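Local coordinates for SAM-dependent methyltransferase (Pyrococcus horikoshii, PDB 1WZN), which probably transfers a methyl group from S-adenosyl-L-methionine to a substrate and binds the product S-adenosyl-L-homocysteine, at residues A[29-41]-A[133-145]. Sequence-based numbering, arbitrary orientation.
Sequences FVEEIFKEDAKRE and EALKPGGVFITDF
I142 pushes its CD1 methyl among three side chains of helix 29-36: I33, met tip to tip, where I33 CG2 lies 3.6 Å from I142 CD1, V30, and the ring of F34, whose CE1 lies 3.6 Å from the same CD1. A branched residue extended beyond CG1 suits this place, since it reaches from the strand to the helix, whose axes approach to 9.3 Å. Two residues nearer the turn, the shorter V140 suffices. Its CG1, anti to the carbonyl carbon (chi1 -60°), presses tightly on A38, while CG2 comes to the F34 ring edge. Past the helix the contact turns polar. K39 N gives a nearly straight hydrogen bond to G138 O, in the carbonyl plane, and R40 NH1 donates to P137 O at 2.8 Å. The R40 guanidinium lays one face against the aliphatic K136 CB; R40 NH2 and K136 NZ are 4.2 Å apart, a nearness probably eased by the R40 NE salt bridge to D107. The type II turn K136–G139 has both acceptors at its corner, G138 with a phi of 80° that suits glycine. In this Rossmann-like methyltransferase fold, segment 29-36 runs roughly antiparallel to 139-145 (149°); strand 139-146 is flanked by 106-111 and 242-248, F34 touching A108 and I33 touching V246.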
loop_
_atom_site.group_PDB
_atom_site.type_symbol
_atom_site.label_atom_id
_atom_site.label_comp_id
_atom_site.label_asym_id
_atom_site.label_seq_id
_atom_site.Cartn_x
_atom_site.Cartn_y
_atom_site.Cartn_z
ATOM N N PHE A 29 -14.134 -18.666 28.162
ATOM C CA PHE A 29 -14.207 -17.261 28.561
ATOM C C PHE A 29 -15.623 -16.917 29.004
ATOM O O PHE A 29 -15.818 -16.227 30.004
ATOM C CB PHE A 29 -13.787 -16.347 27.400
ATOM C CG PHE A 29 -13.862 -14.877 27.726
ATOM C CD1 PHE A 29 -13.240 -14.369 28.863
ATOM C CD2 PHE A 29 -14.553 -13.999 26.893
ATOM C CE1 PHE A 29 -13.306 -13.000 29.169
ATOM C CE2 PHE A 29 -14.626 -12.631 27.189
ATOM C CZ PHE A 29 -14.002 -12.133 28.328
ATOM N N VAL A 30 -16.609 -17.394 28.253
ATOM C CA VAL A 30 -18.002 -17.145 28.598
ATOM C C VAL A 30 -18.312 -17.690 29.994
ATOM O O VAL A 30 -18.976 -17.025 30.787
ATOM C CB VAL A 30 -18.957 -17.785 27.562
ATOM C CG1 VAL A 30 -20.409 -17.718 28.057
ATOM C CG2 VAL A 30 -18.829 -17.049 26.228
ATOM N N GLU A 31 -17.822 -18.888 30.308
ATOM C CA GLU A 31 -18.085 -19.455 31.630
ATOM C C GLU A 31 -17.401 -18.648 32.727
ATOM O O GLU A 31 -17.895 -18.585 33.853
ATOM C CB GLU A 31 -17.637 -20.915 31.719
ATOM C CG GLU A 31 -18.429 -21.869 30.847
ATOM C CD GLU A 31 -18.314 -23.303 31.325
ATOM O OE1 GLU A 31 -19.166 -23.728 32.136
ATOM O OE2 GLU A 31 -17.368 -23.996 30.902
ATOM N N GLU A 32 -16.259 -18.039 32.413
ATOM C CA GLU A 32 -15.585 -17.223 33.416
ATOM C C GLU A 32 -16.471 -16.007 33.687
ATOM O O GLU A 32 -16.583 -15.549 34.823
ATOM C CB GLU A 32 -14.202 -16.772 32.943
ATOM C CG GLU A 32 -13.550 -15.804 33.922
ATOM C CD GLU A 32 -12.076 -15.587 33.660
ATOM O OE1 GLU A 32 -11.718 -15.193 32.529
ATOM O OE2 GLU A 32 -11.273 -15.806 34.594
ATOM N N ILE A 33 -17.114 -15.488 32.642
ATOM C CA ILE A 33 -18.003 -14.346 32.820
ATOM C C ILE A 33 -19.187 -14.772 33.694
ATOM O O ILE A 33 -19.585 -14.044 34.605
ATOM C CB ILE A 33 -18.517 -13.804 31.458
ATOM C CG1 ILE A 33 -17.348 -13.229 30.645
ATOM C CG2 ILE A 33 -19.550 -12.712 31.685
ATOM C CD1 ILE A 33 -17.756 -12.746 29.258
ATOM N N PHE A 34 -19.750 -15.950 33.422
ATOM C CA PHE A 34 -20.874 -16.454 34.220
ATOM C C PHE A 34 -20.476 -16.529 35.695
ATOM O O PHE A 34 -21.224 -16.119 36.582
ATOM C CB PHE A 34 -21.289 -17.869 33.782
ATOM C CG PHE A 34 -21.949 -17.942 32.428
ATOM C CD1 PHE A 34 -22.484 -16.809 31.820
ATOM C CD2 PHE A 34 -22.079 -19.175 31.783
ATOM C CE1 PHE A 34 -23.146 -16.906 30.587
ATOM C CE2 PHE A 34 -22.736 -19.280 30.557
ATOM C CZ PHE A 34 -23.272 -18.143 29.957
ATOM N N LYS A 35 -19.282 -17.051 35.943
ATOM C CA LYS A 35 -18.779 -17.218 37.301
ATOM C C LYS A 35 -18.427 -15.933 38.036
ATOM O O LYS A 35 -18.759 -15.777 39.211
ATOM C CB LYS A 35 -17.557 -18.140 37.281
ATOM C CG LYS A 35 -16.806 -18.230 38.603
ATOM C CD LYS A 35 -15.555 -19.079 38.449
ATOM C CE LYS A 35 -14.691 -19.042 39.698
ATOM N NZ LYS A 35 -13.409 -19.775 39.492
ATOM N N GLU A 36 -17.768 -15.008 37.346
ATOM C CA GLU A 36 -17.332 -13.768 37.975
ATOM C C GLU A 36 -18.242 -12.550 37.820
ATOM O O GLU A 36 -18.302 -11.708 38.716
ATOM C CB GLU A 36 -15.933 -13.402 37.470
ATOM C CG GLU A 36 -14.868 -14.461 37.696
ATOM C CD GLU A 36 -14.674 -14.803 39.161
ATOM O OE1 GLU A 36 -14.801 -13.897 40.009
ATOM O OE2 GLU A 36 -14.379 -15.977 39.466
ATOM N N ASP A 37 -18.950 -12.442 36.701
ATOM C CA ASP A 37 -19.810 -11.283 36.496
ATOM C C ASP A 37 -21.281 -11.453 36.846
ATOM O O ASP A 37 -21.913 -10.518 37.335
ATOM C CB ASP A 37 -19.667 -10.788 35.058
ATOM C CG ASP A 37 -18.281 -10.236 34.784
ATOM O OD1 ASP A 37 -17.902 -9.253 35.452
ATOM O OD2 ASP A 37 -17.569 -10.789 33.922
ATOM N N ALA A 38 -21.832 -12.634 36.593
ATOM C CA ALA A 38 -23.231 -12.872 36.913
ATOM C C ALA A 38 -23.424 -12.837 38.426
ATOM O O ALA A 38 -22.495 -13.124 39.184
ATOM C CB ALA A 38 -23.675 -14.224 36.360
ATOM N N LYS A 39 -24.624 -12.481 38.865
ATOM C CA LYS A 39 -24.921 -12.428 40.294
ATOM C C LYS A 39 -25.940 -13.505 40.647
ATOM O O LYS A 39 -26.735 -13.352 41.576
ATOM C CB LYS A 39 -25.459 -11.050 40.684
ATOM C CG LYS A 39 -24.451 -9.920 40.516
ATOM C CD LYS A 39 -23.199 -10.177 41.337
ATOM C CE LYS A 39 -22.234 -9.006 41.252
ATOM N NZ LYS A 39 -20.975 -9.269 42.005
ATOM N N ARG A 40 -25.909 -14.590 39.881
ATOM C CA ARG A 40 -26.800 -15.721 40.101
ATOM C C ARG A 40 -26.164 -16.902 39.407
ATOM O O ARG A 40 -25.291 -16.723 38.554
ATOM C CB ARG A 40 -28.194 -15.454 39.508
ATOM C CG ARG A 40 -28.244 -15.309 37.984
ATOM C CD ARG A 40 -29.676 -15.120 37.478
ATOM N NE ARG A 40 -30.558 -16.192 37.943
ATOM C CZ ARG A 40 -31.415 -16.083 38.960
ATOM N NH1 ARG A 40 -31.528 -14.941 39.626
ATOM N NH2 ARG A 40 -32.145 -17.130 39.326
ATOM N N GLU A 41 -26.581 -18.109 39.780
ATOM C CA GLU A 41 -26.050 -19.306 39.149
ATOM C C GLU A 41 -26.614 -19.328 37.735
ATOM O O GLU A 41 -27.799 -19.058 37.530
ATOM C CB GLU A 41 -26.489 -20.560 39.912
ATOM C CG GLU A 41 -26.082 -21.859 39.227
ATOM C CD GLU A 41 -26.398 -23.090 40.060
ATOM O OE1 GLU A 41 -27.522 -23.175 40.603
ATOM O OE2 GLU A 41 -25.525 -23.979 40.157
ATOM N N GLU A 133 -35.453 -7.482 29.638
ATOM C CA GLU A 133 -36.734 -8.039 30.069
ATOM C C GLU A 133 -36.711 -9.568 30.140
ATOM O O GLU A 133 -37.478 -10.169 30.890
ATOM C CB GLU A 133 -37.861 -7.584 29.135
ATOM C CG GLU A 133 -38.034 -6.074 29.067
ATOM C CD GLU A 133 -39.285 -5.651 28.319
ATOM O OE1 GLU A 133 -39.526 -6.161 27.202
ATOM O OE2 GLU A 133 -40.029 -4.798 28.850
ATOM N N ALA A 134 -35.830 -10.196 29.368
ATOM C CA ALA A 134 -35.731 -11.658 29.366
ATOM C C ALA A 134 -34.893 -12.223 30.514
ATOM O O ALA A 134 -34.999 -13.406 30.845
ATOM C CB ALA A 134 -35.160 -12.135 28.029
ATOM N N LEU A 135 -34.073 -11.379 31.131
ATOM C CA LEU A 135 -33.182 -11.815 32.202
ATOM C C LEU A 135 -33.721 -11.891 33.625
ATOM O O LEU A 135 -34.528 -11.063 34.047
ATOM C CB LEU A 135 -31.942 -10.918 32.235
ATOM C CG LEU A 135 -30.912 -11.063 31.115
ATOM C CD1 LEU A 135 -29.914 -9.903 31.200
ATOM C CD2 LEU A 135 -30.193 -12.395 31.244
ATOM N N LYS A 136 -33.246 -12.896 34.358
ATOM C CA LYS A 136 -33.600 -13.060 35.765
ATOM C C LYS A 136 -32.688 -12.076 36.494
ATOM O O LYS A 136 -31.641 -11.694 35.967
ATOM C CB LYS A 136 -33.283 -14.476 36.250
ATOM C CG LYS A 136 -34.145 -15.569 35.649
ATOM C CD LYS A 136 -33.848 -16.892 36.336
ATOM C CE LYS A 136 -34.614 -18.038 35.715
ATOM N NZ LYS A 136 -34.238 -19.298 36.399
ATOM N N PRO A 137 -33.068 -11.650 37.710
ATOM C CA PRO A 137 -32.236 -10.706 38.461
ATOM C C PRO A 137 -30.808 -11.211 38.600
ATOM O O PRO A 137 -30.582 -12.373 38.936
ATOM C CB PRO A 137 -32.949 -10.614 39.810
ATOM C CG PRO A 137 -34.379 -10.850 39.449
ATOM C CD PRO A 137 -34.276 -12.004 38.477
ATOM N N GLY A 138 -29.841 -10.341 38.339
ATOM C CA GLY A 138 -28.453 -10.751 38.451
ATOM C C GLY A 138 -27.947 -11.523 37.241
ATOM O O GLY A 138 -26.782 -11.910 37.198
ATOM N N GLY A 139 -28.818 -11.751 36.263
ATOM C CA GLY A 139 -28.415 -12.473 35.067
ATOM C C GLY A 139 -27.538 -11.613 34.172
ATOM O O GLY A 139 -27.439 -10.399 34.382
ATOM N N VAL A 140 -26.919 -12.220 33.159
ATOM C CA VAL A 140 -26.037 -11.465 32.273
ATOM C C VAL A 140 -26.295 -11.593 30.775
ATOM O O VAL A 140 -26.767 -12.625 30.290
ATOM C CB VAL A 140 -24.545 -11.835 32.514
ATOM C CG1 VAL A 140 -24.151 -11.514 33.951
ATOM C CG2 VAL A 140 -24.305 -13.319 32.222
ATOM N N PHE A 141 -25.980 -10.520 30.053
ATOM C CA PHE A 141 -26.092 -10.482 28.594
ATOM C C PHE A 141 -24.642 -10.391 28.121
ATOM O O PHE A 141 -23.866 -9.584 28.648
ATOM C CB PHE A 141 -26.876 -9.245 28.129
ATOM C CG PHE A 141 -26.762 -8.974 26.648
ATOM C CD1 PHE A 141 -27.128 -9.943 25.715
ATOM C CD2 PHE A 141 -26.283 -7.751 26.188
ATOM C CE1 PHE A 141 -27.018 -9.695 24.343
ATOM C CE2 PHE A 141 -26.169 -7.493 24.818
ATOM C CZ PHE A 141 -26.536 -8.464 23.897
ATOM N N ILE A 142 -24.271 -11.233 27.158
ATOM C CA ILE A 142 -22.903 -11.259 26.630
ATOM C C ILE A 142 -22.936 -11.242 25.105
ATOM O O ILE A 142 -23.629 -12.046 24.484
ATOM C CB ILE A 142 -22.154 -12.549 27.067
ATOM C CG1 ILE A 142 -22.110 -12.654 28.593
ATOM C CG2 ILE A 142 -20.732 -12.552 26.516
ATOM C CD1 ILE A 142 -21.654 -14.022 29.091
ATOM N N THR A 143 -22.192 -10.325 24.494
ATOM C CA THR A 143 -22.151 -10.264 23.038
ATOM C C THR A 143 -20.784 -9.754 22.599
ATOM O O THR A 143 -20.207 -8.890 23.252
ATOM C CB THR A 143 -23.273 -9.346 22.476
ATOM O OG1 THR A 143 -23.405 -9.569 21.067
ATOM C CG2 THR A 143 -22.958 -7.870 22.728
ATOM N N ASP A 144 -20.268 -10.299 21.500
ATOM C CA ASP A 144 -18.959 -9.891 20.997
ATOM C C ASP A 144 -19.037 -9.237 19.627
ATOM O O ASP A 144 -19.897 -9.563 18.815
ATOM C CB ASP A 144 -18.011 -11.100 20.913
ATOM C CG ASP A 144 -18.482 -12.145 19.914
ATOM O OD1 ASP A 144 -19.581 -12.698 20.112
ATOM O OD2 ASP A 144 -17.759 -12.417 18.927
ATOM N N PHE A 145 -18.125 -8.307 19.372
ATOM C CA PHE A 145 -18.083 -7.634 18.084
ATOM C C PHE A 145 -16.649 -7.196 17.825
ATOM O O PHE A 145 -15.862 -7.030 18.758
ATOM C CB PHE A 145 -19.070 -6.458 18.047
ATOM C CG PHE A 145 -18.843 -5.434 19.111
ATOM C CD1 PHE A 145 -18.265 -4.209 18.800
ATOM C CD2 PHE A 145 -19.213 -5.688 20.424
ATOM C CE1 PHE A 145 -18.058 -3.249 19.788
ATOM C CE2 PHE A 145 -19.011 -4.739 21.416
ATOM C CZ PHE A 145 -18.432 -3.515 21.097
#